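Local coordinates for RagA protein (Porphyromonas gingivalis, PDB 6SLN), which probably takes up peptides across the outer membrane as a TonB-dependent receptor, a plugged transmembrane beta-barrel of the SusC type, at residues 896-900 with 901-905; 243-246 with 247-251; 874-877 with 878-881. All coordinates share one frame; numbering follows the deposited sequence.

Interaction 1. Residues 896-900 with 901-905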
# COMPACT_ATOMS: atom_id res chain seq x y z
N ASN A 896 22.41 -44.80 -27.42
CA ASN A 896 23.15 -45.20 -28.61
C ASN A 896 24.26 -44.22 -28.98
O ASN A 896 24.63 -44.10 -30.15
CB ASN A 896 22.19 -45.39 -29.78
CG ASN A 896 22.64 -46.49 -30.72
OD1 ASN A 896 23.59 -47.22 -30.43
ND2 ASN A 896 21.95 -46.63 -31.85
N ALA A 897 24.81 -43.50 -27.99
CA ALA A 897 25.92 -42.59 -28.24
C ALA A 897 27.12 -43.33 -28.81
O ALA A 897 27.32 -44.52 -28.55
CB ALA A 897 26.33 -41.88 -26.95
N TRP A 898 27.93 -42.58 -29.57
CA TRP A 898 29.08 -43.15 -30.26
C TRP A 898 30.14 -43.60 -29.27
O TRP A 898 30.52 -42.85 -28.37
CB TRP A 898 29.68 -42.12 -31.23
CG TRP A 898 30.84 -42.58 -32.08
CD1 TRP A 898 30.81 -42.90 -33.41
CD2 TRP A 898 32.22 -42.71 -31.68
NE1 TRP A 898 32.06 -43.23 -33.85
CE2 TRP A 898 32.95 -43.13 -32.82
CE3 TRP A 898 32.91 -42.52 -30.48
CZ2 TRP A 898 34.32 -43.37 -32.78
CZ3 TRP A 898 34.26 -42.77 -30.44
CH2 TRP A 898 34.96 -43.19 -31.59
N THR A 899 30.59 -44.84 -29.42
CA THR A 899 31.72 -45.37 -28.69
C THR A 899 32.62 -46.05 -29.69
O THR A 899 32.28 -46.19 -30.87
CB THR A 899 31.29 -46.35 -27.57
OG1 THR A 899 31.20 -47.69 -28.08
CG2 THR A 899 29.94 -45.94 -26.96
N GLU A 900 33.80 -46.47 -29.24
CA GLU A 900 34.64 -47.28 -30.12
C GLU A 900 33.94 -48.57 -30.49
O GLU A 900 34.10 -49.06 -31.62
CB GLU A 900 35.98 -47.57 -29.45
CG GLU A 900 37.14 -47.56 -30.42
CD GLU A 900 37.08 -46.37 -31.37
OE1 GLU A 900 37.31 -45.23 -30.91
OE2 GLU A 900 36.79 -46.58 -32.57
N ASP A 901 33.15 -49.13 -29.58
CA ASP A 901 32.44 -50.37 -29.84
C ASP A 901 31.08 -50.14 -30.48
O ASP A 901 30.37 -51.11 -30.77
CB ASP A 901 32.27 -51.16 -28.54
CG ASP A 901 33.54 -51.17 -27.69
OD1 ASP A 901 34.57 -51.71 -28.16
OD2 ASP A 901 33.50 -50.64 -26.57
N ASN A 902 30.70 -48.89 -30.72
CA ASN A 902 29.40 -48.61 -31.32
C ASN A 902 29.58 -47.39 -32.20
O ASN A 902 29.72 -46.27 -31.70
CB ASN A 902 28.32 -48.37 -30.26
CG ASN A 902 27.03 -47.85 -30.85
OD1 ASN A 902 26.58 -48.30 -31.90
ND2 ASN A 902 26.44 -46.87 -30.19
N LYS A 903 29.58 -47.60 -33.51
CA LYS A 903 30.01 -46.57 -34.42
C LYS A 903 29.02 -46.26 -35.53
O LYS A 903 29.07 -45.15 -36.07
CB LYS A 903 31.35 -46.95 -35.04
CG LYS A 903 32.51 -46.21 -34.47
CD LYS A 903 33.77 -46.49 -35.26
CE LYS A 903 34.61 -47.54 -34.58
NZ LYS A 903 36.04 -47.38 -34.96
N GLU A 904 28.15 -47.20 -35.89
CA GLU A 904 27.07 -46.88 -36.83
C GLU A 904 25.96 -46.26 -35.99
O GLU A 904 24.99 -46.91 -35.58
CB GLU A 904 26.63 -48.10 -37.62
CG GLU A 904 27.76 -48.79 -38.39
CD GLU A 904 28.58 -47.82 -39.25
OE1 GLU A 904 29.83 -47.95 -39.26
OE2 GLU A 904 27.98 -46.95 -39.92
N THR A 905 26.15 -44.98 -35.70
CA THR A 905 25.20 -44.18 -34.96
C THR A 905 25.46 -42.72 -35.28
O THR A 905 26.61 -42.31 -35.46
CB THR A 905 25.30 -44.41 -33.45
OG1 THR A 905 24.44 -43.48 -32.78
CG2 THR A 905 26.74 -44.21 -32.98
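T899 and N902 face each other where the chain reverses, with E900 and D901 at the corner and the two arms running 134° apart. Two backbone bonds close the reversal: T899 N bonds to N902 O (2.8 Å) and N902 N to T899 O (3.1 Å). Inside the corner, T899 OG1 accepts a weak bond from D901 N.

N902 reaches along the 896-900 arm, its CG anti to the backbone N (chi1 170°). There ND2 lies 3.0 Å from A897 O, a bond made from well above the carbonyl plane, and it also has a weak bond to N896 OD1 at 2.9 Å. The N896 and N902 amide planes are almost parallel (7° apart). Further along, T905 OG1 donates to N896 O (2.7 Å), and the T905 methyl CG2 packs on W898 CA and CB.

The indole of W898 lies beside K903, whose CG rests near NE1; that nitrogen bonds to the carbonyl of K803, outside the turn. N902 O sits over one face of the ring, toward its rim. The K903 chain bends at chi3, bringing NZ to E900 OE2 in a salt bridge (2.6 Å). The corner is a type I beta turn, set in the long loop between helix 874-879 and barrel strand 921-937.

Interaction 2. Residues 243-246 with 247-251; sequences DELL and DFQVK
D247 N bonds to D243 O (2.8 Å), one helical turn back. The D247 carboxylate leads onward instead, where OD2 takes K251 NZ in a salt bridge one turn later (3.0 Å). F248 N bonds to E244 O, and the ring, its CG anti to the backbone N (chi1 175°), swings away from that carbonyl; its CD2 edge meets L245 CD1 at 4.2 Å, close to the ring plane. M240, M886 and L910 pack around the same phenylalanine.

At Q249 the backbone N bonds to L245 O while the side chain crosses the leucine obliquely, CG and CD both lying 3.7 Å from L245 CD1. The aliphatic part thus packs on L245, and the buried amide is satisfied elsewhere, OE1 by the hydroxyl of Y400 and NE2 by the carbonyl of M886. V250 donates its N to L246 O (3.1 Å), and its CG2 lies beside L246 CD1 (3.8 Å), the two side chains pointing the same way; L246 also leans on helix 261-276. The unbroken series of i to i+4 bonds, with side chains paired one turn apart, is that of a regular amphipathic alpha-helix.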
# COMPACT_ATOMS: atom_id res chain seq x y z
N ASP A 243 15.36 -46.91 -14.87
CA ASP A 243 16.50 -47.81 -14.98
C ASP A 243 17.47 -47.29 -16.02
O ASP A 243 18.68 -47.18 -15.76
CB ASP A 243 16.06 -49.23 -15.34
CG ASP A 243 15.41 -49.96 -14.18
OD1 ASP A 243 15.62 -49.55 -13.01
OD2 ASP A 243 14.66 -50.93 -14.43
N GLU A 244 16.95 -46.94 -17.20
CA GLU A 244 17.81 -46.51 -18.30
C GLU A 244 18.64 -45.29 -17.91
O GLU A 244 19.85 -45.27 -18.15
CB GLU A 244 16.95 -46.22 -19.52
CG GLU A 244 16.39 -47.44 -20.13
CD GLU A 244 15.46 -47.14 -21.27
OE1 GLU A 244 14.80 -46.07 -21.24
OE2 GLU A 244 15.39 -47.98 -22.18
N LEU A 245 18.00 -44.28 -17.32
CA LEU A 245 18.74 -43.10 -16.88
C LEU A 245 19.83 -43.47 -15.89
O LEU A 245 20.98 -43.04 -16.03
CB LEU A 245 17.80 -42.06 -16.26
CG LEU A 245 18.57 -40.89 -15.64
CD1 LEU A 245 19.43 -40.23 -16.72
CD2 LEU A 245 17.63 -39.90 -15.01
N LEU A 246 19.49 -44.28 -14.87
CA LEU A 246 20.49 -44.65 -13.87
C LEU A 246 21.65 -45.41 -14.50
O LEU A 246 22.82 -45.15 -14.19
CB LEU A 246 19.85 -45.47 -12.76
CG LEU A 246 20.82 -46.07 -11.73
CD1 LEU A 246 21.67 -44.98 -11.12
CD2 LEU A 246 20.06 -46.81 -10.64
N ASP A 247 21.37 -46.34 -15.40
CA ASP A 247 22.47 -47.03 -16.07
C ASP A 247 23.30 -46.06 -16.88
O ASP A 247 24.53 -46.12 -16.87
CB ASP A 247 21.94 -48.15 -16.96
CG ASP A 247 23.00 -49.16 -17.31
OD1 ASP A 247 23.70 -49.63 -16.38
OD2 ASP A 247 23.14 -49.47 -18.52
N PHE A 248 22.62 -45.14 -17.57
CA PHE A 248 23.30 -44.15 -18.40
C PHE A 248 24.27 -43.32 -17.57
O PHE A 248 25.46 -43.23 -17.89
CB PHE A 248 22.24 -43.29 -19.08
CG PHE A 248 22.77 -42.14 -19.87
CD1 PHE A 248 23.56 -42.35 -20.99
CD2 PHE A 248 22.44 -40.85 -19.53
CE1 PHE A 248 24.03 -41.29 -21.73
CE2 PHE A 248 22.90 -39.78 -20.27
CZ PHE A 248 23.70 -40.00 -21.36
N GLN A 249 23.80 -42.75 -16.47
CA GLN A 249 24.66 -41.91 -15.64
C GLN A 249 25.83 -42.69 -15.06
O GLN A 249 26.94 -42.16 -14.97
CB GLN A 249 23.84 -41.29 -14.50
CG GLN A 249 22.67 -40.43 -14.96
CD GLN A 249 21.74 -40.09 -13.81
OE1 GLN A 249 21.27 -40.99 -13.09
NE2 GLN A 249 21.51 -38.79 -13.59
N VAL A 250 25.61 -43.94 -14.66
CA VAL A 250 26.71 -44.69 -14.07
C VAL A 250 27.75 -45.01 -15.11
O VAL A 250 28.96 -44.96 -14.84
CB VAL A 250 26.19 -45.98 -13.39
CG1 VAL A 250 27.35 -46.71 -12.73
CG2 VAL A 250 25.17 -45.64 -12.34
N LYS A 251 27.32 -45.33 -16.33
CA LYS A 251 28.27 -45.62 -17.40
C LYS A 251 28.97 -44.36 -17.89
O LYS A 251 30.12 -44.41 -18.31
CB LYS A 251 27.57 -46.32 -18.56
CG LYS A 251 27.39 -47.79 -18.36
CD LYS A 251 26.53 -48.38 -19.45
CE LYS A 251 26.23 -49.84 -19.17
NZ LYS A 251 25.40 -50.42 -20.25

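Interaction 3. Residues 874-877 with 878-881; sequences NDRY and FTEN
R876 and E880 lie side by side, one turn apart, where helix 874-879 runs out. The arginine CB is 3.9 Å from T879 OG1. CG and CD then run alongside the glutamate, and CD comes within 3.5 Å of E880 OE2. A bend at chi3 (33°) brings the guanidinium edge to the carboxylate. R876 NE reaches E880 OE2 at 2.6 Å in a nearly straight bond; OE2 lies in the guanidinium plane, while NE approaches from above the carboxylate plane. At the tip R876 NH2 reaches E880 OE1 less closely (3.3 Å), which makes a side-on grip with two nitrogens on two oxygens, the planes about 51° apart. NH1 instead pairs with E922 on the neighbouring barrel strand 921-937.

D875 O accepts from both T879 N (3.0 Å) and F878 N (2.8 Å). On another side of the helix, Y877 points its edge at the face of F878 in a T-shaped pair (centroids 5.5 Å apart), with CD1 over the ring centre. N881 ND2 sits over a face of Y877, toward the rim, while its OD1 is bound by the backbone N of G883.

The aromatic side belongs to the ligand site: N874 ND2 donates to the backbone of the bound peptide, and Y877 and F878 pack on that peptide. The chemistry is therefore divided, with R876 bridging two carboxylates, which should help keep all three charged, while the N874 amide bonds to the peptide backbone and the two rings pack on it.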
# COMPACT_ATOMS: atom_id res chain seq x y z
N ASN A 874 14.42 -25.18 -27.16
CA ASN A 874 15.38 -25.09 -26.07
C ASN A 874 15.35 -26.33 -25.19
O ASN A 874 16.40 -26.74 -24.68
CB ASN A 874 15.09 -23.85 -25.25
CG ASN A 874 16.33 -23.20 -24.69
OD1 ASN A 874 16.34 -22.00 -24.49
ND2 ASN A 874 17.36 -23.98 -24.43
N ASP A 875 14.17 -26.91 -24.97
CA ASP A 875 14.05 -28.11 -24.14
C ASP A 875 15.01 -29.19 -24.62
O ASP A 875 15.72 -29.83 -23.83
CB ASP A 875 12.63 -28.67 -24.16
CG ASP A 875 11.71 -28.02 -23.14
OD1 ASP A 875 12.09 -27.01 -22.53
OD2 ASP A 875 10.57 -28.53 -22.98
N ARG A 876 15.06 -29.40 -25.94
CA ARG A 876 15.93 -30.43 -26.47
C ARG A 876 17.40 -30.13 -26.23
O ARG A 876 18.22 -31.05 -26.30
CB ARG A 876 15.63 -30.67 -27.96
CG ARG A 876 14.26 -31.32 -28.20
CD ARG A 876 13.98 -31.76 -29.62
NE ARG A 876 15.19 -32.19 -30.30
CZ ARG A 876 15.74 -31.53 -31.32
NH1 ARG A 876 15.15 -30.43 -31.78
NH2 ARG A 876 16.86 -31.96 -31.88
N TYR A 877 17.76 -28.89 -25.88
CA TYR A 877 19.15 -28.65 -25.49
C TYR A 877 19.48 -29.35 -24.19
O TYR A 877 20.65 -29.64 -23.92
CB TYR A 877 19.44 -27.14 -25.37
CG TYR A 877 20.82 -26.81 -24.84
CD1 TYR A 877 21.05 -26.64 -23.48
CD2 TYR A 877 21.89 -26.68 -25.69
CE1 TYR A 877 22.31 -26.35 -22.99
CE2 TYR A 877 23.16 -26.38 -25.21
CZ TYR A 877 23.36 -26.22 -23.87
OH TYR A 877 24.63 -25.93 -23.41
N PHE A 878 18.47 -29.64 -23.37
CA PHE A 878 18.64 -30.39 -22.14
C PHE A 878 18.42 -31.88 -22.37
O PHE A 878 19.26 -32.70 -21.99
CB PHE A 878 17.69 -29.86 -21.08
CG PHE A 878 17.94 -28.44 -20.76
CD1 PHE A 878 18.85 -28.09 -19.79
CD2 PHE A 878 17.28 -27.43 -21.47
CE1 PHE A 878 19.09 -26.77 -19.50
CE2 PHE A 878 17.51 -26.10 -21.19
CZ PHE A 878 18.42 -25.77 -20.21
N THR A 879 17.31 -32.24 -23.02
CA THR A 879 16.98 -33.66 -23.13
C THR A 879 17.92 -34.43 -24.06
O THR A 879 18.00 -35.65 -23.97
CB THR A 879 15.55 -33.81 -23.62
OG1 THR A 879 15.38 -33.04 -24.81
CG2 THR A 879 14.60 -33.31 -22.57
N GLU A 880 18.65 -33.76 -24.95
CA GLU A 880 19.59 -34.48 -25.80
C GLU A 880 21.04 -34.16 -25.47
O GLU A 880 21.94 -34.51 -26.23
CB GLU A 880 19.28 -34.21 -27.27
CG GLU A 880 17.88 -34.67 -27.62
CD GLU A 880 17.48 -34.33 -29.02
OE1 GLU A 880 18.37 -34.01 -29.83
OE2 GLU A 880 16.27 -34.40 -29.33
N ASN A 881 21.28 -33.54 -24.31
CA ASN A 881 22.63 -33.16 -23.90
C ASN A 881 23.36 -34.37 -23.30
O ASN A 881 23.03 -34.81 -22.19
CB ASN A 881 22.57 -32.01 -22.91
CG ASN A 881 23.92 -31.37 -22.69
OD1 ASN A 881 24.95 -32.06 -22.56
ND2 ASN A 881 23.92 -30.04 -22.62

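All three contacts lie on the same side of the chain's centre. Their centres are about 17 to 20 Å apart, and none touches another. Interaction 3 is the buried one, and it meets the bound peptide; interactions 1 and 2 are partly buried and end at the surface in lysine salt bridges. Interactions 1 and 3 share the excursion between barrel strands 857-873 and 921-937, whereas interaction 2 belongs to a helix far earlier in sequence, joined to that excursion through K892, M886 and L910. Their chemistry follows: polar bonds fix a beta turn in a loop in interaction 1, apolar pairs line a regular helix in interaction 2, and rings and ion pairs coexist in interaction 3.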